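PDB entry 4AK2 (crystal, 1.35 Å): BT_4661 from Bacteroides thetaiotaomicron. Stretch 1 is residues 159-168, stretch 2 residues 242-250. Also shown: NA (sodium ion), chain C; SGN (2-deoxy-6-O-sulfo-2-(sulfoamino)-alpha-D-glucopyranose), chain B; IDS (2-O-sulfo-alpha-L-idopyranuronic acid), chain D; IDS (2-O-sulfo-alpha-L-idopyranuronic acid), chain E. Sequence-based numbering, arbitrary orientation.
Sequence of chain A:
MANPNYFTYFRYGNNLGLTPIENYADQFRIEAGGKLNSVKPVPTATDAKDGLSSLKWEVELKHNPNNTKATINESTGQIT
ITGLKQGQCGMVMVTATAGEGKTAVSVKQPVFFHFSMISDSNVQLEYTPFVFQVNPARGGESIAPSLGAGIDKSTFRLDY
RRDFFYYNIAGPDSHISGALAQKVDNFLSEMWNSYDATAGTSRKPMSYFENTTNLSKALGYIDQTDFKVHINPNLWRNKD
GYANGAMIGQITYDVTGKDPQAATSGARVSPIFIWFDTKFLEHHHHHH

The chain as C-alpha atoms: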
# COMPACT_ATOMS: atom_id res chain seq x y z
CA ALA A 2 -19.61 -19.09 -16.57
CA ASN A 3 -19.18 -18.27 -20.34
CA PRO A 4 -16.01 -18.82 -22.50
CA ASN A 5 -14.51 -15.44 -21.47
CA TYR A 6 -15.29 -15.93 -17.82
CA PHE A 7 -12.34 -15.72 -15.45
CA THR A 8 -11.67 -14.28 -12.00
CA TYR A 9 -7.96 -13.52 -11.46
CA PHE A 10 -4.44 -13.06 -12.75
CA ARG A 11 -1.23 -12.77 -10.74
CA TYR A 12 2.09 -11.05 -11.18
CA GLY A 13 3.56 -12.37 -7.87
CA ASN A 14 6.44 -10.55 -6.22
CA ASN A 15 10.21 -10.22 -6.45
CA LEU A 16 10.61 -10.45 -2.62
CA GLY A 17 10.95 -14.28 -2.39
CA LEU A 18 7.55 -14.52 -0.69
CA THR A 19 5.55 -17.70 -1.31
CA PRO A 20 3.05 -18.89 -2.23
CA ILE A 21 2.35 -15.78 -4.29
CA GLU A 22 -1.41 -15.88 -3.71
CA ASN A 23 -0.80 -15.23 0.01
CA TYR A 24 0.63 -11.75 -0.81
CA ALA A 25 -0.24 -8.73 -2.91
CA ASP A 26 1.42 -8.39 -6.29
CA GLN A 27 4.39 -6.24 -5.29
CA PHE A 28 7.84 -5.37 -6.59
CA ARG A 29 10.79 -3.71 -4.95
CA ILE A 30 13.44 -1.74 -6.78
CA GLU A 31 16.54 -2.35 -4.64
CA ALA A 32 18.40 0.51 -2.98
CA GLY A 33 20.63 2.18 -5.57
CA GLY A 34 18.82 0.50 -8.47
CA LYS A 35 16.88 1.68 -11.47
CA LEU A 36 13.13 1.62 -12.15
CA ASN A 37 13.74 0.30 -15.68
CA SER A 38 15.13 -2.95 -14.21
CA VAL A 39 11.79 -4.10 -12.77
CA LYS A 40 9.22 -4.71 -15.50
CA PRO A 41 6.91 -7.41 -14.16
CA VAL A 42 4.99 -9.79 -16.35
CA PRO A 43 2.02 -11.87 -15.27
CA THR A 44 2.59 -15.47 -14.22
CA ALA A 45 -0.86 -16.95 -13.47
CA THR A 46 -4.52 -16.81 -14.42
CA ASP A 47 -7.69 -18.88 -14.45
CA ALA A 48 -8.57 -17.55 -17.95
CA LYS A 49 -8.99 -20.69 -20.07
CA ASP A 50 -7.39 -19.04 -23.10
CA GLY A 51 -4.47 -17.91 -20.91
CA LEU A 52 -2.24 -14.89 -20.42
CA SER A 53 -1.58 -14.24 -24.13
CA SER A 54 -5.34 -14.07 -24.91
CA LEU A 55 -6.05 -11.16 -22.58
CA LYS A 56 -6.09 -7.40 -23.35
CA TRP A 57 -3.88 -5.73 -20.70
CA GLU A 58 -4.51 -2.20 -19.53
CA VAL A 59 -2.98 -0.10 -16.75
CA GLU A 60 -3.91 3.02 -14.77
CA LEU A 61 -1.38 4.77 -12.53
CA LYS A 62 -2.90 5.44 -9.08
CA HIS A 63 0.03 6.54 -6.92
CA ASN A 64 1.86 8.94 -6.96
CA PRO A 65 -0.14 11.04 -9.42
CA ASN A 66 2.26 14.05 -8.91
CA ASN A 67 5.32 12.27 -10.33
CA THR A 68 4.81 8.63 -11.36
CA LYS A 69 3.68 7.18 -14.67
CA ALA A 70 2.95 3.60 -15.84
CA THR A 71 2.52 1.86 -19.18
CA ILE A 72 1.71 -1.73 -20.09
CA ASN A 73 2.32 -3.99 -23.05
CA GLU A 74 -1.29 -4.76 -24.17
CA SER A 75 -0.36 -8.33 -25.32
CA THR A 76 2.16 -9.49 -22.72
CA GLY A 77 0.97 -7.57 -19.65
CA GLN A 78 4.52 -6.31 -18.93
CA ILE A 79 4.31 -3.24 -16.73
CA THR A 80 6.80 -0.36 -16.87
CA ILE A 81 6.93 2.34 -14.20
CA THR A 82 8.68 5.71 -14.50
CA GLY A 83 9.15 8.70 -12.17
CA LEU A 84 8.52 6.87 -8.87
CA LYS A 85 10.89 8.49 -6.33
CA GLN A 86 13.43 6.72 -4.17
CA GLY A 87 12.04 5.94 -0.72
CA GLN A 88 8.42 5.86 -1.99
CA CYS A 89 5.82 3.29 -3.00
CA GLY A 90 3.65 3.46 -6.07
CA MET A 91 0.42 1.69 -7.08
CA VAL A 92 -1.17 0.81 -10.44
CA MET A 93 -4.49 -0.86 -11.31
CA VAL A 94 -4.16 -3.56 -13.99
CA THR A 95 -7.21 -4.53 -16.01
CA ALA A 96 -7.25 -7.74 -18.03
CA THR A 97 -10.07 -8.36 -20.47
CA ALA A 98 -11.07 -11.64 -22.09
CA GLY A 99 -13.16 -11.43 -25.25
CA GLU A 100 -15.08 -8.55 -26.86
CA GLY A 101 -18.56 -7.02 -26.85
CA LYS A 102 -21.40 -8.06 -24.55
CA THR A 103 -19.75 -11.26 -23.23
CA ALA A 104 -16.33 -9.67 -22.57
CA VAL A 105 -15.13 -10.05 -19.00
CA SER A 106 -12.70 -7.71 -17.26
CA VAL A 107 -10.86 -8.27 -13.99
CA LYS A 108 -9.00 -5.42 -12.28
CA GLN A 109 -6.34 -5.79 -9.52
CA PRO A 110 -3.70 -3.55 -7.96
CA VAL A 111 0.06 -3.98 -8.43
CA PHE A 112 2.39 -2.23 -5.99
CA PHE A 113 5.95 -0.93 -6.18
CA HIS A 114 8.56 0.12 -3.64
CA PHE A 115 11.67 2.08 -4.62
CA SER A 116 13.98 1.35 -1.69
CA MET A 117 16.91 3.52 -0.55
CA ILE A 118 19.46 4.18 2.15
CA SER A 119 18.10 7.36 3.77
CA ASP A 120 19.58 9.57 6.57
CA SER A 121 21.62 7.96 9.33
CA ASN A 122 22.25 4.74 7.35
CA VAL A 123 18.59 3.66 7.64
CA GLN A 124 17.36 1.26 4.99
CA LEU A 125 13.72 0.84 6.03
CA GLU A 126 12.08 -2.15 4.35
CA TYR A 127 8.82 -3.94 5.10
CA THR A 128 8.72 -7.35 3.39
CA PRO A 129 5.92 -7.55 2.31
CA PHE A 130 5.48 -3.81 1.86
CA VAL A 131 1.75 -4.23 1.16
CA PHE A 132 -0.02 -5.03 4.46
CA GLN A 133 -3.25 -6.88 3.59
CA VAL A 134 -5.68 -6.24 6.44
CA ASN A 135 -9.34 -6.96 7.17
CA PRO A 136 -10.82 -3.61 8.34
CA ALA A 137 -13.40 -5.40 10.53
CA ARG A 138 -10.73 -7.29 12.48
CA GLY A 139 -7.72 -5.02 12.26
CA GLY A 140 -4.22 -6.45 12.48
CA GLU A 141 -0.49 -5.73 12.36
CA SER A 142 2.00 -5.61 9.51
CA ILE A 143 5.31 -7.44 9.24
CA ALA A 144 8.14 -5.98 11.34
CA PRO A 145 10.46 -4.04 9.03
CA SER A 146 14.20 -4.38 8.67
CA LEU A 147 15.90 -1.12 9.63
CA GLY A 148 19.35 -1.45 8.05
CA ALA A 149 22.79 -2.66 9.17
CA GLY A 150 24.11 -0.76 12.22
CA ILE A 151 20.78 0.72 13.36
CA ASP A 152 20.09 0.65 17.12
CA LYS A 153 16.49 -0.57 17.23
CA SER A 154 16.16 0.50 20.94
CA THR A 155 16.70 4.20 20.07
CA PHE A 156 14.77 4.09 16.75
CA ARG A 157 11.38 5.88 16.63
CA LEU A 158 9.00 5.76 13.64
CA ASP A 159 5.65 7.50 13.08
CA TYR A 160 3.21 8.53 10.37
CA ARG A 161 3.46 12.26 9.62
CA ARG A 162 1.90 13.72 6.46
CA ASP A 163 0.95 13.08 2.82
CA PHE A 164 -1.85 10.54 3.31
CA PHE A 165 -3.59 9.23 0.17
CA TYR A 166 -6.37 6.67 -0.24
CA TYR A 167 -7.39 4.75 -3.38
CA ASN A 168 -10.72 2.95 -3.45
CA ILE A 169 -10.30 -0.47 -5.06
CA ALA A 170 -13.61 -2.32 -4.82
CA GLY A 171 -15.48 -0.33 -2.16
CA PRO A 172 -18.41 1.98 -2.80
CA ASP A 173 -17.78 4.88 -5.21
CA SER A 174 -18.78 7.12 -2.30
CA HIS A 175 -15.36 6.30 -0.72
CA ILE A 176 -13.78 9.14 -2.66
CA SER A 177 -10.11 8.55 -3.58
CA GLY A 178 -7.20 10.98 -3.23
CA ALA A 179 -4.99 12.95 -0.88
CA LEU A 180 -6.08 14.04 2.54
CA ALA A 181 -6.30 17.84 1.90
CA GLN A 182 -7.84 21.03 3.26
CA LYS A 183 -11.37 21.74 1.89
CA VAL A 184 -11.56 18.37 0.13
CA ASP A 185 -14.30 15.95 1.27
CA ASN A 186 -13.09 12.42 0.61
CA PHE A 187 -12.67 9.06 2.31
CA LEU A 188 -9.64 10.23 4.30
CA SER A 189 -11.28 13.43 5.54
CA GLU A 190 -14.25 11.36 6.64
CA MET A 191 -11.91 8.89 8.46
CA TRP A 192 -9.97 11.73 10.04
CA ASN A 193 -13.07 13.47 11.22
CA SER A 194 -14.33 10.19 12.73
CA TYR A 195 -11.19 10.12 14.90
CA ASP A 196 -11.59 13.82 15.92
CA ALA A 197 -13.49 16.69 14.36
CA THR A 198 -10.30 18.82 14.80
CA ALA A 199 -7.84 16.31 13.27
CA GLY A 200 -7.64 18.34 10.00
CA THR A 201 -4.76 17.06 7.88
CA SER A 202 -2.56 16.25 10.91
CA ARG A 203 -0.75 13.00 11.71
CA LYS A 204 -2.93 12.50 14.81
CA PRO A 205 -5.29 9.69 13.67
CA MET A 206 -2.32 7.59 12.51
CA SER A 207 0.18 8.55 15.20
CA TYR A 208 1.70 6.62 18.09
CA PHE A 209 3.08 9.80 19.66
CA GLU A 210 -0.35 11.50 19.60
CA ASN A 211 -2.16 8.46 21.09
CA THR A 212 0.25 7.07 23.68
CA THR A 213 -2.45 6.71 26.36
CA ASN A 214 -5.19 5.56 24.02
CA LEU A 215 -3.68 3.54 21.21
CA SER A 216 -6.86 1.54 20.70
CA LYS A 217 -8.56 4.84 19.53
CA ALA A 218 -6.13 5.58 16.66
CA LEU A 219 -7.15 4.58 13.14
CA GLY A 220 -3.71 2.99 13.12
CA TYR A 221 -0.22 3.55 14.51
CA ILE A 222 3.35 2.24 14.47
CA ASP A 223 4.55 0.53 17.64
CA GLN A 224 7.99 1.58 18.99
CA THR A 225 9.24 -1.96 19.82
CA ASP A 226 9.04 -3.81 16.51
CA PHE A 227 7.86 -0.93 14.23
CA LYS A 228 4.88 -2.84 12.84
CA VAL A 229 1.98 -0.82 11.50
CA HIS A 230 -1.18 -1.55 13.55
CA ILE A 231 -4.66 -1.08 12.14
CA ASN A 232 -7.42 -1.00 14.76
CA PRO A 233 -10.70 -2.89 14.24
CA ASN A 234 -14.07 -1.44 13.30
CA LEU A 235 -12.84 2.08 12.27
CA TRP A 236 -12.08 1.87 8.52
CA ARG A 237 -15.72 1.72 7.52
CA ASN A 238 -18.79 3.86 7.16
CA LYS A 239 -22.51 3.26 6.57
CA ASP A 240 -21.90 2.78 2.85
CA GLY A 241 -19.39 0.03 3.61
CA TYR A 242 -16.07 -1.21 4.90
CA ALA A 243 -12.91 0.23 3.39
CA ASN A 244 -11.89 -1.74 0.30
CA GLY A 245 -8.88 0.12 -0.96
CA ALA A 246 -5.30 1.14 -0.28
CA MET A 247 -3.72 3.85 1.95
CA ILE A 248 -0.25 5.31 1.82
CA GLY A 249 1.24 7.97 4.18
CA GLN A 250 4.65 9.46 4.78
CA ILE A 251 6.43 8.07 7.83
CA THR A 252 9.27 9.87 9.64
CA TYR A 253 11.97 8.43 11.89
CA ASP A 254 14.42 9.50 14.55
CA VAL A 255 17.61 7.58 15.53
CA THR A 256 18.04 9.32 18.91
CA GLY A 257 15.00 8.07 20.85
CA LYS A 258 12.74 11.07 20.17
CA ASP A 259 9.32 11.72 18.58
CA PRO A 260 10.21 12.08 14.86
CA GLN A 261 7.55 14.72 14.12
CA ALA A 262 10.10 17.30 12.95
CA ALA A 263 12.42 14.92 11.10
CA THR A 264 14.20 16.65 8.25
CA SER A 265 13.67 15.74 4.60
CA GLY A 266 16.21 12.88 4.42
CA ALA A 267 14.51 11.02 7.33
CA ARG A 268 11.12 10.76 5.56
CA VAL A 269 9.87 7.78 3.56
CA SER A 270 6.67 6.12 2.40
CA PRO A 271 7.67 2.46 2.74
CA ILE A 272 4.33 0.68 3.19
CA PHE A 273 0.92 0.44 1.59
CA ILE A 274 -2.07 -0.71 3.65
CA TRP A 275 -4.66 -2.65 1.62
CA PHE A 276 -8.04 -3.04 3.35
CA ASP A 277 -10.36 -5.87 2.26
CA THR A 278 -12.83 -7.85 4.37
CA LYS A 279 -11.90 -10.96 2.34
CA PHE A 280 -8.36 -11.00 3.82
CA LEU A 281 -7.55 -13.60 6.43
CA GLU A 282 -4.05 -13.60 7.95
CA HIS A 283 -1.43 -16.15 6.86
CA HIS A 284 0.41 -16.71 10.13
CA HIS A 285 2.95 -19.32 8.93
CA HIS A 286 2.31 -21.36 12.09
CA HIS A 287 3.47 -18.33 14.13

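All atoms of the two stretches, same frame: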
# COMPACT_ATOMS: atom_id res chain seq x y z
N ASP A 159 7.05 7.08 12.95
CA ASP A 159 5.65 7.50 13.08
C ASP A 159 5.11 8.10 11.81
O ASP A 159 5.84 8.85 11.14
CB ASP A 159 5.55 8.54 14.21
CG ASP A 159 4.20 8.62 14.87
OD1 ASP A 159 3.50 7.60 14.97
OD2 ASP A 159 3.81 9.73 15.34
N TYR A 160 3.86 7.80 11.47
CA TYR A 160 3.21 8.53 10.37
C TYR A 160 3.25 10.02 10.66
O TYR A 160 3.20 10.48 11.80
CB TYR A 160 1.78 8.05 10.19
CG TYR A 160 1.63 6.75 9.42
CD1 TYR A 160 1.52 6.76 8.04
CD2 TYR A 160 1.57 5.50 10.08
CE1 TYR A 160 1.36 5.60 7.29
CE2 TYR A 160 1.41 4.36 9.34
CZ TYR A 160 1.29 4.38 7.99
OH TYR A 160 1.09 3.20 7.29
N ARG A 161 3.26 10.78 9.55
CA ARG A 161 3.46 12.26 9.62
C ARG A 161 2.55 13.10 8.74
O ARG A 161 2.00 14.11 9.22
CB ARG A 161 4.92 12.64 9.36
CG ARG A 161 5.26 14.15 9.42
CD ARG A 161 4.88 14.75 10.77
NE ARG A 161 5.23 16.18 10.83
CZ ARG A 161 4.45 17.15 10.36
NH1 ARG A 161 3.28 16.87 9.78
NH2 ARG A 161 4.87 18.41 10.43
N ARG A 162 2.48 12.78 7.44
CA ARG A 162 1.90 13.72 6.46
C ARG A 162 1.66 12.93 5.18
O ARG A 162 2.05 11.76 5.08
CB ARG A 162 2.85 14.91 6.17
CG ARG A 162 4.21 14.53 5.65
CD ARG A 162 5.02 15.70 5.08
NE ARG A 162 5.40 16.70 6.09
CZ ARG A 162 6.46 16.66 6.89
NH1 ARG A 162 7.22 15.55 6.96
NH2 ARG A 162 6.73 17.69 7.69
N ASP A 163 1.05 13.57 4.18
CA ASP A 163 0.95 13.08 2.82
C ASP A 163 0.23 11.71 2.81
O ASP A 163 0.78 10.70 2.34
CB ASP A 163 2.33 13.03 2.13
CG ASP A 163 2.97 14.41 1.96
OD1 ASP A 163 2.25 15.41 1.99
OD2 ASP A 163 4.18 14.41 1.82
N PHE A 164 -1.00 11.72 3.29
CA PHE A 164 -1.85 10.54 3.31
C PHE A 164 -2.70 10.54 2.06
O PHE A 164 -3.25 11.57 1.65
CB PHE A 164 -2.74 10.54 4.54
CG PHE A 164 -2.00 10.59 5.84
CD1 PHE A 164 -1.60 9.42 6.46
CD2 PHE A 164 -1.69 11.81 6.46
CE1 PHE A 164 -0.92 9.45 7.66
CE2 PHE A 164 -1.01 11.86 7.66
CZ PHE A 164 -0.61 10.68 8.26
N PHE A 165 -2.81 9.38 1.41
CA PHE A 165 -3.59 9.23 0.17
C PHE A 165 -4.39 7.93 0.31
O PHE A 165 -3.85 6.90 0.85
CB PHE A 165 -2.73 9.03 -1.06
CG PHE A 165 -1.82 10.21 -1.40
CD1 PHE A 165 -0.63 10.43 -0.66
CD2 PHE A 165 -2.10 11.06 -2.48
CE1 PHE A 165 0.23 11.46 -0.96
CE2 PHE A 165 -1.21 12.09 -2.79
CZ PHE A 165 -0.06 12.30 -2.03
N TYR A 166 -5.59 7.88 -0.23
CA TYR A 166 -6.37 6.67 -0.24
C TYR A 166 -6.91 6.38 -1.61
O TYR A 166 -7.43 7.31 -2.30
CB TYR A 166 -7.56 6.79 0.74
CG TYR A 166 -8.41 5.55 0.83
CD1 TYR A 166 -8.08 4.54 1.73
CD2 TYR A 166 -9.54 5.40 0.05
CE1 TYR A 166 -8.85 3.40 1.83
CE2 TYR A 166 -10.33 4.26 0.11
CZ TYR A 166 -9.95 3.25 1.02
OH TYR A 166 -10.68 2.08 1.21
N TYR A 167 -6.88 5.12 -2.06
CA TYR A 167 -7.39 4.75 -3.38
C TYR A 167 -8.42 3.66 -3.20
O TYR A 167 -8.08 2.54 -2.77
CB TYR A 167 -6.25 4.27 -4.29
CG TYR A 167 -5.25 5.37 -4.45
CD1 TYR A 167 -5.52 6.43 -5.34
CD2 TYR A 167 -4.09 5.43 -3.70
CE1 TYR A 167 -4.68 7.52 -5.44
CE2 TYR A 167 -3.20 6.53 -3.83
CZ TYR A 167 -3.51 7.57 -4.71
OH TYR A 167 -2.67 8.66 -4.84
N ASN A 168 -9.68 3.97 -3.48
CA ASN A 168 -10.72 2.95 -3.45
C ASN A 168 -10.40 1.90 -4.50
O ASN A 168 -9.96 2.23 -5.62
CB ASN A 168 -12.07 3.59 -3.80
CG ASN A 168 -13.21 2.58 -3.71
OD1 ASN A 168 -13.28 1.81 -2.77
ND2 ASN A 168 -14.06 2.56 -4.70
N TYR A 242 -17.46 -1.09 4.47
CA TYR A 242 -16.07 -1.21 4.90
C TYR A 242 -15.11 -0.64 3.85
O TYR A 242 -15.39 -0.72 2.64
CB TYR A 242 -15.70 -2.69 5.18
CG TYR A 242 -16.21 -3.13 6.50
CD1 TYR A 242 -15.47 -2.88 7.66
CD2 TYR A 242 -17.41 -3.85 6.62
CE1 TYR A 242 -15.93 -3.30 8.90
CE2 TYR A 242 -17.87 -4.27 7.86
CZ TYR A 242 -17.12 -4.01 8.99
OH TYR A 242 -17.59 -4.45 10.20
N ALA A 243 -13.98 -0.12 4.31
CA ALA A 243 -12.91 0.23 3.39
C ALA A 243 -12.55 -0.97 2.53
O ALA A 243 -12.42 -2.11 3.06
CB ALA A 243 -11.66 0.72 4.11
N ASN A 244 -12.37 -0.75 1.23
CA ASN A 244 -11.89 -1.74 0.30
C ASN A 244 -11.02 -0.96 -0.66
O ASN A 244 -11.51 -0.32 -1.61
CB ASN A 244 -13.03 -2.49 -0.41
CG ASN A 244 -12.53 -3.61 -1.24
OD1 ASN A 244 -11.81 -3.39 -2.21
ND2 ASN A 244 -12.87 -4.82 -0.85
N GLY A 245 -9.75 -0.86 -0.34
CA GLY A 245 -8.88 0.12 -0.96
C GLY A 245 -7.54 0.20 -0.28
O GLY A 245 -7.25 -0.61 0.62
N ALA A 246 -6.69 1.12 -0.70
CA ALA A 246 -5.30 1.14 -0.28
C ALA A 246 -4.89 2.52 0.22
O ALA A 246 -5.17 3.54 -0.46
CB ALA A 246 -4.38 0.71 -1.41
N MET A 247 -4.20 2.61 1.34
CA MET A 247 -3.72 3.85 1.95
C MET A 247 -2.23 3.89 2.04
O MET A 247 -1.57 2.91 2.48
CB MET A 247 -4.37 4.05 3.33
CG MET A 247 -4.02 5.39 4.02
SD MET A 247 -2.42 5.45 4.87
CE MET A 247 -2.81 4.51 6.34
N ILE A 248 -1.67 5.03 1.63
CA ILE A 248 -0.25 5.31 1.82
C ILE A 248 -0.08 6.62 2.58
O ILE A 248 -0.88 7.56 2.33
CB ILE A 248 0.53 5.25 0.50
CG1 ILE A 248 2.02 5.48 0.72
CG2 ILE A 248 -0.02 6.29 -0.52
CD1 ILE A 248 2.87 5.19 -0.51
N GLY A 249 0.89 6.70 3.48
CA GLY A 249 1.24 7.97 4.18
C GLY A 249 2.71 8.05 4.35
O GLY A 249 3.42 7.05 4.39
N GLN A 250 3.27 9.27 4.44
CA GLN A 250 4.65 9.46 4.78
C GLN A 250 4.88 9.16 6.24
O GLN A 250 4.10 9.58 7.12
CB GLN A 250 5.11 10.91 4.45
CG GLN A 250 6.61 11.02 4.59
CD GLN A 250 7.05 12.47 4.55
OE1 GLN A 250 7.11 13.11 5.60
NE2 GLN A 250 7.30 13.02 3.33
NA NA C . 3.11 9.55 1.15
C1 SGN B . -0.65 19.96 11.31
C2 SGN B . 0.56 19.27 10.66
C3 SGN B . 1.22 20.26 9.69
C4 SGN B . 0.21 20.82 8.71
C5 SGN B . -0.98 21.46 9.43
C6 SGN B . -2.08 21.81 8.42
N2 SGN B . 1.47 18.80 11.70
O1 SGN B . -0.22 20.99 12.19
O3 SGN B . 2.24 19.54 8.99
O4 SGN B . 0.81 21.91 7.99
O5 SGN B . -1.52 20.47 10.30
O6 SGN B . -3.16 22.45 9.08
S1 SGN B . 1.24 17.45 12.51
O1S SGN B . 2.53 17.04 13.03
O2S SGN B . 0.26 17.57 13.55
O3S SGN B . 0.72 16.41 11.46
S2 SGN B . -4.45 22.75 8.31
O4S SGN B . -4.18 23.76 7.29
O5S SGN B . -5.50 23.34 9.43
O6S SGN B . -4.98 21.47 7.81
C1 IDS D . 0.94 21.71 6.57
C2 IDS D . 1.22 23.08 5.92
C3 IDS D . 2.64 23.59 6.17
C4 IDS D . 3.71 22.51 5.95
C5 IDS D . 3.31 21.25 6.73
C6 IDS D . 4.26 20.08 6.61
O2 IDS D . 1.00 22.97 4.51
O3 IDS D . 2.77 24.12 7.49
O4 IDS D . 3.83 22.18 4.56
O5 IDS D . 2.01 20.82 6.29
O6A IDS D . 5.42 20.18 7.05
O6B IDS D . 3.81 19.06 6.02
S IDS D . -0.41 23.19 3.86
O1S IDS D . -0.35 22.84 2.44
O2S IDS D . -1.36 22.33 4.61
O3S IDS D . -0.66 24.61 4.11
C1 IDS E . 7.01 19.04 1.09
C2 IDS E . 7.11 17.55 1.27
C3 IDS E . 6.05 16.73 0.49
C4 IDS E . 5.91 17.23 -0.95
C5 IDS E . 5.68 18.74 -0.89
C6 IDS E . 5.37 19.32 -2.24
O2 IDS E . 8.46 17.16 0.98
O3 IDS E . 4.79 16.85 1.16
O4 IDS E . 7.13 16.90 -1.63
O5 IDS E . 6.82 19.37 -0.28
O6A IDS E . 4.37 18.85 -2.83
O6B IDS E . 6.09 20.21 -2.71
S IDS E . 9.07 15.86 1.53
O1S IDS E . 10.51 16.13 1.52
O2S IDS E . 8.51 15.67 2.87
O3S IDS E . 8.67 14.77 0.59
O HOH W 1 0.66 3.49 4.57
O HOH W 2 5.42 12.14 0.81
O HOH W 3 -13.03 1.80 0.02
O HOH W 4 3.62 9.16 -1.34

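The striking feature of this contact is that its polar end is built around sugar. Arg162 NH1 donates to Gln250 OE1 at 2.8 Å, and both side chains also bond to ligand. Arg162 NE reaches O6B of the chain D IDS at 2.8 Å and Arg162 NH2 its O6A at 2.9 Å, so the guanidinium pairs with the carboxylate, while Gln250 NE2 donates to O2S of the chain E IDS at 2.9 Å. Asp163 OD2 accepts from O3 of that same IDS at 2.6 Å. One amide thus links protein to protein through its oxygen and protein to sugar through its nitrogen.

Behind this end lies a regular antiparallel ladder. Phe165 and Ile248 exchange backbone bonds (Phe165 N to Ile248 O 2.8 Å, Ile248 N to Phe165 O 3.0 Å), as do Tyr167 and Ala246 (Tyr167 N to Ala246 O 2.8 Å, Ala246 N to Tyr167 O 2.9 Å). At Arg162 the chain turns a corner, and the strand before it runs at 90° to 245-250; even so, Gln250 O still takes a bond from Arg161 N at 2.8 Å.

Side chains alternate between faces. Phe165 CB packs on Ile248 CG2 at 3.9 Å on one; on the other, Tyr166 CD1 meets Met247 CB at 4.1 Å, and the Tyr166 ring lays a face over the backbone of Ala246. The glycines leave space for close neighbours: an ideal CB on Gly249 would clash with the ring atoms Phe164 CD1 and Tyr160 CD1, and one on Gly245 with the hydroxyl Tyr166 OH and the backbone Tyr167 O.

Water bridges part of the polar contact. Asn168 OD1 and Asn244 O, both acceptors, sit 3.0 Å apart without bonding; water 3 instead donates to Asn168 OD1 (2.8 Å) and accepts from Asn244 N (2.9 Å). Water 1 similarly joins Tyr160 OH (2.8 Å) to Met247 O (3.1 Å).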